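Local coordinates for protein argonaute (PDB 5G5S) that uses short single-stranded DNA guides to bind complementary target strands and slice the target DNA, and may defend the cell against invading genetic elements, at residues Leu153-Arg158 with Asn288-Lys293; Pro116-Ile121 with Cys140-Lys145. All coordinates share one frame; numbering follows the deposited sequence.

Contact 1: residues Leu153-Arg158 with Asn288-Lys293; sequences LILNFR and NEIAKK. With MG (magnesium ion), chain B.
A291 O binds a magnesium ion at 2.3 Å, while the backbone N of the same residue lies 4.2 Å from L155 CD2. The carbonyl oxygens of L294 and I297 and OD1 of N299 are further ligands, so the ion ties this turn of the helix to the chain that follows it. The contact itself is apolar and has no hydrogen bond across it. I290 supplies both branches: its methyl CG2 meets L155 CD2 at 3.8 Å, while CD1, at the end of the longer branch, lies 3.9 Å from CD1 of the F157 ring. The F157 side chain runs at about a right angle to that of I290, and its CG stands anti to the backbone N (chi1 -178°), which carries the ring out to the isoleucine. I286 and I287, one turn earlier in the helix, and I122 also touch F157, whose ring meets the guide-contacting H159 with planes at about 75°. The axes of strand 153-158 and helix 288-293 approach to 9.3 Å and make an angle of 123°. Helix 280-293 thus packs on the sheet of strand 150-163, an arrangement that probably corresponds to the packing of linker L2 on linker L1 in Argonautes.

Contact 2: residues Pro116-Ile121 with Cys140-Lys145; sequences PELSRI and CEYEVK
An apolar helix-on-strand contact joins helix 114-122 of the N-terminal domain to one face of strand 134-147. L118 is the one residue that the helix segment 116-121 contributes. Its CD1 reaches two strand residues that point to the same face, touching CB of C140 at 4.2 Å and CD1 of the Y142 ring at 4.0 Å, the latter at a slant. An extended chi2 (176°) carries this methyl away from the helix and toward the strand. The strand forms an antiparallel hairpin with strand 150-163, and L118 spans part of that sheet, since it also touches L155 there and I290 of helix 280-293. The Y142 hydroxyl is hydrogen-bonded to E115 of helix 114-122, the helix that carries L118, and R105 makes a cation-pi contact with the ring while also bonding to Y142 O. The Y142 side chain further touches that of K109, a residue that interacts with guide DNA. A salt bridge from E117 to R295 places the helix against the chain that follows helix 280-293.

Overall arrangement
The two contacts lie side by side on one antiparallel sheet, their centres about 7 Å apart and both about 26 Å from the centre of the chain. Strands 134-147 and 150-163 are consecutive in sequence and neighbours in the sheet, paired by backbone hydrogen bonds, among them a probable one from I154 N to E143 O (2.7 Å); E141 OE2 and N156 ND2 add a side-chain link. Contact 2 closes before contact 1 opens along the chain. Helices 114-122 and 280-293 meet, I121 CD1 packing on K293 O at 3.6 Å. This brings the N-terminal domain against segments that probably correspond to the L1 and L2 linkers of Argonautes, close to guide-contacting K109 and H159.

Contact 1: residues Leu153-Arg158 with Asn288-Lys293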
loop_
_atom_site.group_PDB
_atom_site.type_symbol
_atom_site.label_atom_id
_atom_site.label_comp_id
_atom_site.label_asym_id
_atom_site.label_seq_id
_atom_site.Cartn_x
_atom_site.Cartn_y
_atom_site.Cartn_z
ATOM N N LEU A 153 10.889 10.763 21.490
ATOM C CA LEU A 153 9.958 9.649 21.445
ATOM C C LEU A 153 8.884 10.011 20.434
ATOM O O LEU A 153 8.307 11.097 20.515
ATOM C CB LEU A 153 9.335 9.300 22.813
ATOM C CG LEU A 153 8.579 7.942 22.840
ATOM C CD1 LEU A 153 9.525 6.769 23.098
ATOM C CD2 LEU A 153 7.461 7.947 23.860
ATOM N N ILE A 154 8.662 9.127 19.450
ATOM C CA ILE A 154 7.602 9.278 18.451
ATOM C C ILE A 154 6.396 8.635 19.125
ATOM O O ILE A 154 6.465 7.477 19.540
ATOM C CB ILE A 154 7.953 8.641 17.066
ATOM C CG1 ILE A 154 9.361 9.047 16.551
ATOM C CG2 ILE A 154 6.862 8.883 16.017
ATOM C CD1 ILE A 154 9.704 10.559 16.536
ATOM N N LEU A 155 5.339 9.415 19.327
ATOM C CA LEU A 155 4.146 8.954 20.025
ATOM C C LEU A 155 2.913 9.002 19.115
ATOM O O LEU A 155 2.537 10.062 18.618
ATOM C CB LEU A 155 3.961 9.778 21.312
ATOM C CG LEU A 155 3.142 9.176 22.451
ATOM C CD1 LEU A 155 3.712 7.832 22.913
ATOM C CD2 LEU A 155 3.104 10.144 23.625
ATOM N N ASN A 156 2.327 7.828 18.860
ATOM C CA ASN A 156 1.169 7.701 17.994
ATOM C C ASN A 156 0.003 7.063 18.725
ATOM O O ASN A 156 0.191 6.115 19.479
ATOM C CB ASN A 156 1.524 6.893 16.745
ATOM C CG ASN A 156 0.667 7.187 15.540
ATOM O OD1 ASN A 156 0.091 8.271 15.402
ATOM N ND2 ASN A 156 0.598 6.234 14.616
ATOM N N PHE A 157 -1.197 7.601 18.521
ATOM C CA PHE A 157 -2.405 7.074 19.141
ATOM C C PHE A 157 -3.280 6.503 18.031
ATOM O O PHE A 157 -3.648 7.218 17.094
ATOM C CB PHE A 157 -3.106 8.162 19.972
ATOM C CG PHE A 157 -4.346 7.741 20.718
ATOM C CD1 PHE A 157 -4.300 6.717 21.658
ATOM C CD2 PHE A 157 -5.553 8.405 20.524
ATOM C CE1 PHE A 157 -5.451 6.331 22.351
ATOM C CE2 PHE A 157 -6.695 8.041 21.245
ATOM C CZ PHE A 157 -6.639 7.001 22.145
ATOM N N ARG A 158 -3.540 5.193 18.093
ATOM C CA ARG A 158 -4.305 4.513 17.050
ATOM C C ARG A 158 -5.579 3.854 17.525
ATOM O O ARG A 158 -5.678 3.427 18.674
ATOM C CB ARG A 158 -3.422 3.510 16.301
ATOM C CG ARG A 158 -3.608 3.587 14.804
ATOM C CD ARG A 158 -2.309 3.919 14.110
ATOM N NE ARG A 158 -1.599 2.713 13.690
ATOM C CZ ARG A 158 -1.753 2.124 12.507
ATOM N NH1 ARG A 158 -2.609 2.615 11.618
ATOM N NH2 ARG A 158 -1.057 1.035 12.206
ATOM N N ASN A 288 -0.520 15.422 22.383
ATOM C CA ASN A 288 0.005 16.360 23.393
ATOM C C ASN A 288 -0.543 16.056 24.796
ATOM O O ASN A 288 0.209 16.140 25.765
ATOM C CB ASN A 288 -0.292 17.818 22.992
ATOM C CG ASN A 288 0.534 18.339 21.827
ATOM O OD1 ASN A 288 1.557 17.772 21.437
ATOM N ND2 ASN A 288 0.129 19.459 21.262
ATOM N N GLU A 289 -1.830 15.625 24.889
ATOM C CA GLU A 289 -2.464 15.231 26.154
ATOM C C GLU A 289 -1.848 13.970 26.772
ATOM O O GLU A 289 -1.741 13.892 27.996
ATOM C CB GLU A 289 -3.992 15.099 26.018
ATOM C CG GLU A 289 -4.727 16.418 26.181
ATOM C CD GLU A 289 -4.329 17.243 27.394
ATOM O OE1 GLU A 289 -4.409 16.725 28.532
ATOM O OE2 GLU A 289 -3.890 18.397 27.194
ATOM N N ILE A 290 -1.425 13.005 25.933
ATOM C CA ILE A 290 -0.763 11.771 26.373
ATOM C C ILE A 290 0.674 12.116 26.783
ATOM O O ILE A 290 1.173 11.568 27.769
ATOM C CB ILE A 290 -0.827 10.652 25.292
ATOM C CG1 ILE A 290 -2.283 10.217 25.026
ATOM C CG2 ILE A 290 0.032 9.435 25.682
ATOM C CD1 ILE A 290 -2.508 9.532 23.660
ATOM N N ALA A 291 1.321 13.039 26.028
ATOM C CA ALA A 291 2.676 13.538 26.277
ATOM C C ALA A 291 2.768 14.228 27.626
ATOM O O ALA A 291 3.771 14.062 28.319
ATOM C CB ALA A 291 3.084 14.510 25.188
ATOM N N LYS A 292 1.712 14.995 27.997
ATOM C CA LYS A 292 1.589 15.736 29.252
ATOM C C LYS A 292 1.534 14.820 30.472
ATOM O O LYS A 292 2.108 15.151 31.515
ATOM C CB LYS A 292 0.368 16.663 29.214
ATOM C CG LYS A 292 0.612 17.952 28.446
ATOM C CD LYS A 292 -0.656 18.778 28.332
ATOM C CE LYS A 292 -0.496 19.905 27.344
ATOM N NZ LYS A 292 -1.729 20.728 27.244
ATOM N N LYS A 293 0.862 13.669 30.337
ATOM C CA LYS A 293 0.720 12.687 31.405
ATOM C C LYS A 293 1.915 11.726 31.463
ATOM O O LYS A 293 2.025 10.945 32.410
ATOM C CB LYS A 293 -0.610 11.929 31.254
HETATM MG MG MG B . 5.610 14.906 29.489
#

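Contact 2: residues Pro116-Ile121 with Cys140-Lys145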
loop_
_atom_site.group_PDB
_atom_site.type_symbol
_atom_site.label_atom_id
_atom_site.label_comp_id
_atom_site.label_asym_id
_atom_site.label_seq_id
_atom_site.Cartn_x
_atom_site.Cartn_y
_atom_site.Cartn_z
ATOM N N PRO A 116 3.290 -0.260 30.152
ATOM C CA PRO A 116 2.194 -0.261 31.139
ATOM C C PRO A 116 1.751 1.149 31.549
ATOM O O PRO A 116 0.564 1.348 31.826
ATOM C CB PRO A 116 2.782 -1.038 32.325
ATOM C CG PRO A 116 3.956 -1.773 31.765
ATOM C CD PRO A 116 4.505 -0.859 30.734
ATOM N N GLU A 117 2.690 2.130 31.568
ATOM C CA GLU A 117 2.358 3.513 31.927
ATOM C C GLU A 117 1.538 4.206 30.840
ATOM O O GLU A 117 0.657 5.000 31.170
ATOM C CB GLU A 117 3.596 4.338 32.327
ATOM C CG GLU A 117 3.247 5.419 33.343
ATOM C CD GLU A 117 4.347 6.382 33.741
ATOM O OE1 GLU A 117 5.361 5.925 34.319
ATOM O OE2 GLU A 117 4.157 7.605 33.550
ATOM N N LEU A 118 1.817 3.898 29.554
ATOM C CA LEU A 118 1.093 4.439 28.402
ATOM C C LEU A 118 -0.352 3.924 28.367
ATOM O O LEU A 118 -1.247 4.704 28.048
ATOM C CB LEU A 118 1.803 4.098 27.074
ATOM C CG LEU A 118 2.933 5.012 26.607
ATOM C CD1 LEU A 118 3.569 4.466 25.362
ATOM C CD2 LEU A 118 2.444 6.434 26.351
ATOM N N SER A 119 -0.571 2.621 28.702
ATOM C CA SER A 119 -1.889 1.967 28.759
ATOM C C SER A 119 -2.765 2.629 29.822
ATOM O O SER A 119 -3.954 2.844 29.584
ATOM C CB SER A 119 -1.742 0.484 29.088
ATOM O OG SER A 119 -0.806 -0.156 28.240
ATOM N N ARG A 120 -2.160 2.964 30.985
ATOM C CA ARG A 120 -2.776 3.632 32.132
ATOM C C ARG A 120 -3.300 5.020 31.739
ATOM O O ARG A 120 -4.390 5.393 32.174
ATOM C CB ARG A 120 -1.748 3.742 33.275
ATOM C CG ARG A 120 -2.267 4.374 34.567
ATOM C CD ARG A 120 -1.154 5.033 35.364
ATOM N NE ARG A 120 -0.629 6.220 34.687
ATOM C CZ ARG A 120 0.255 7.063 35.212
ATOM N NH1 ARG A 120 0.723 6.866 36.441
ATOM N NH2 ARG A 120 0.673 8.113 34.517
ATOM N N ILE A 121 -2.530 5.775 30.921
ATOM C CA ILE A 121 -2.903 7.118 30.453
ATOM C C ILE A 121 -4.144 7.039 29.541
ATOM O O ILE A 121 -5.096 7.803 29.732
ATOM C CB ILE A 121 -1.689 7.878 29.813
ATOM C CG1 ILE A 121 -0.573 8.138 30.864
ATOM C CG2 ILE A 121 -2.116 9.202 29.147
ATOM C CD1 ILE A 121 0.855 8.312 30.294
ATOM N N CYS A 140 -1.467 3.028 21.984
ATOM C CA CYS A 140 -0.334 3.884 21.686
ATOM C C CYS A 140 0.744 3.046 21.054
ATOM O O CYS A 140 0.945 1.894 21.442
ATOM C CB CYS A 140 0.188 4.567 22.947
ATOM S SG CYS A 140 -0.888 5.863 23.594
ATOM N N GLU A 141 1.435 3.617 20.079
ATOM C CA GLU A 141 2.616 3.016 19.483
ATOM C C GLU A 141 3.746 4.017 19.638
ATOM O O GLU A 141 3.522 5.232 19.546
ATOM C CB GLU A 141 2.447 2.498 18.049
ATOM C CG GLU A 141 1.381 3.163 17.199
ATOM C CD GLU A 141 1.458 2.783 15.736
ATOM O OE1 GLU A 141 1.479 1.568 15.432
ATOM O OE2 GLU A 141 1.502 3.705 14.890
ATOM N N TYR A 142 4.931 3.518 19.977
ATOM C CA TYR A 142 6.075 4.373 20.230
ATOM C C TYR A 142 7.361 3.860 19.602
ATOM O O TYR A 142 7.536 2.661 19.387
ATOM C CB TYR A 142 6.237 4.631 21.742
ATOM C CG TYR A 142 6.706 3.407 22.495
ATOM C CD1 TYR A 142 5.829 2.364 22.789
ATOM C CD2 TYR A 142 8.035 3.269 22.881
ATOM C CE1 TYR A 142 6.277 1.192 23.392
ATOM C CE2 TYR A 142 8.494 2.108 23.496
ATOM C CZ TYR A 142 7.606 1.079 23.768
ATOM O OH TYR A 142 8.050 -0.048 24.412
ATOM N N GLU A 143 8.266 4.799 19.335
ATOM C CA GLU A 143 9.590 4.590 18.766
ATOM C C GLU A 143 10.476 5.722 19.249
ATOM O O GLU A 143 9.965 6.780 19.619
ATOM C CB GLU A 143 9.477 4.701 17.242
ATOM C CG GLU A 143 10.375 3.763 16.465
ATOM C CD GLU A 143 10.094 3.806 14.976
ATOM O OE1 GLU A 143 10.089 4.921 14.404
ATOM O OE2 GLU A 143 9.846 2.729 14.385
ATOM N N VAL A 144 11.798 5.518 19.253
ATOM C CA VAL A 144 12.729 6.591 19.599
ATOM C C VAL A 144 13.602 6.968 18.409
ATOM O O VAL A 144 13.970 6.106 17.613
ATOM C CB VAL A 144 13.401 6.613 21.012
ATOM C CG1 VAL A 144 12.974 5.446 21.879
ATOM C CG2 VAL A 144 14.920 6.757 20.963
ATOM N N LYS A 145 13.835 8.272 18.239
ATOM C CA LYS A 145 14.603 8.819 17.125
ATOM C C LYS A 145 15.666 9.757 17.602
ATOM O O LYS A 145 15.406 10.589 18.474
ATOM C CB LYS A 145 13.685 9.503 16.089
ATOM C CG LYS A 145 12.850 8.535 15.215
ATOM C CD LYS A 145 13.665 7.583 14.308
ATOM C CE LYS A 145 14.589 8.293 13.347
ATOM N NZ LYS A 145 15.546 7.350 12.713
#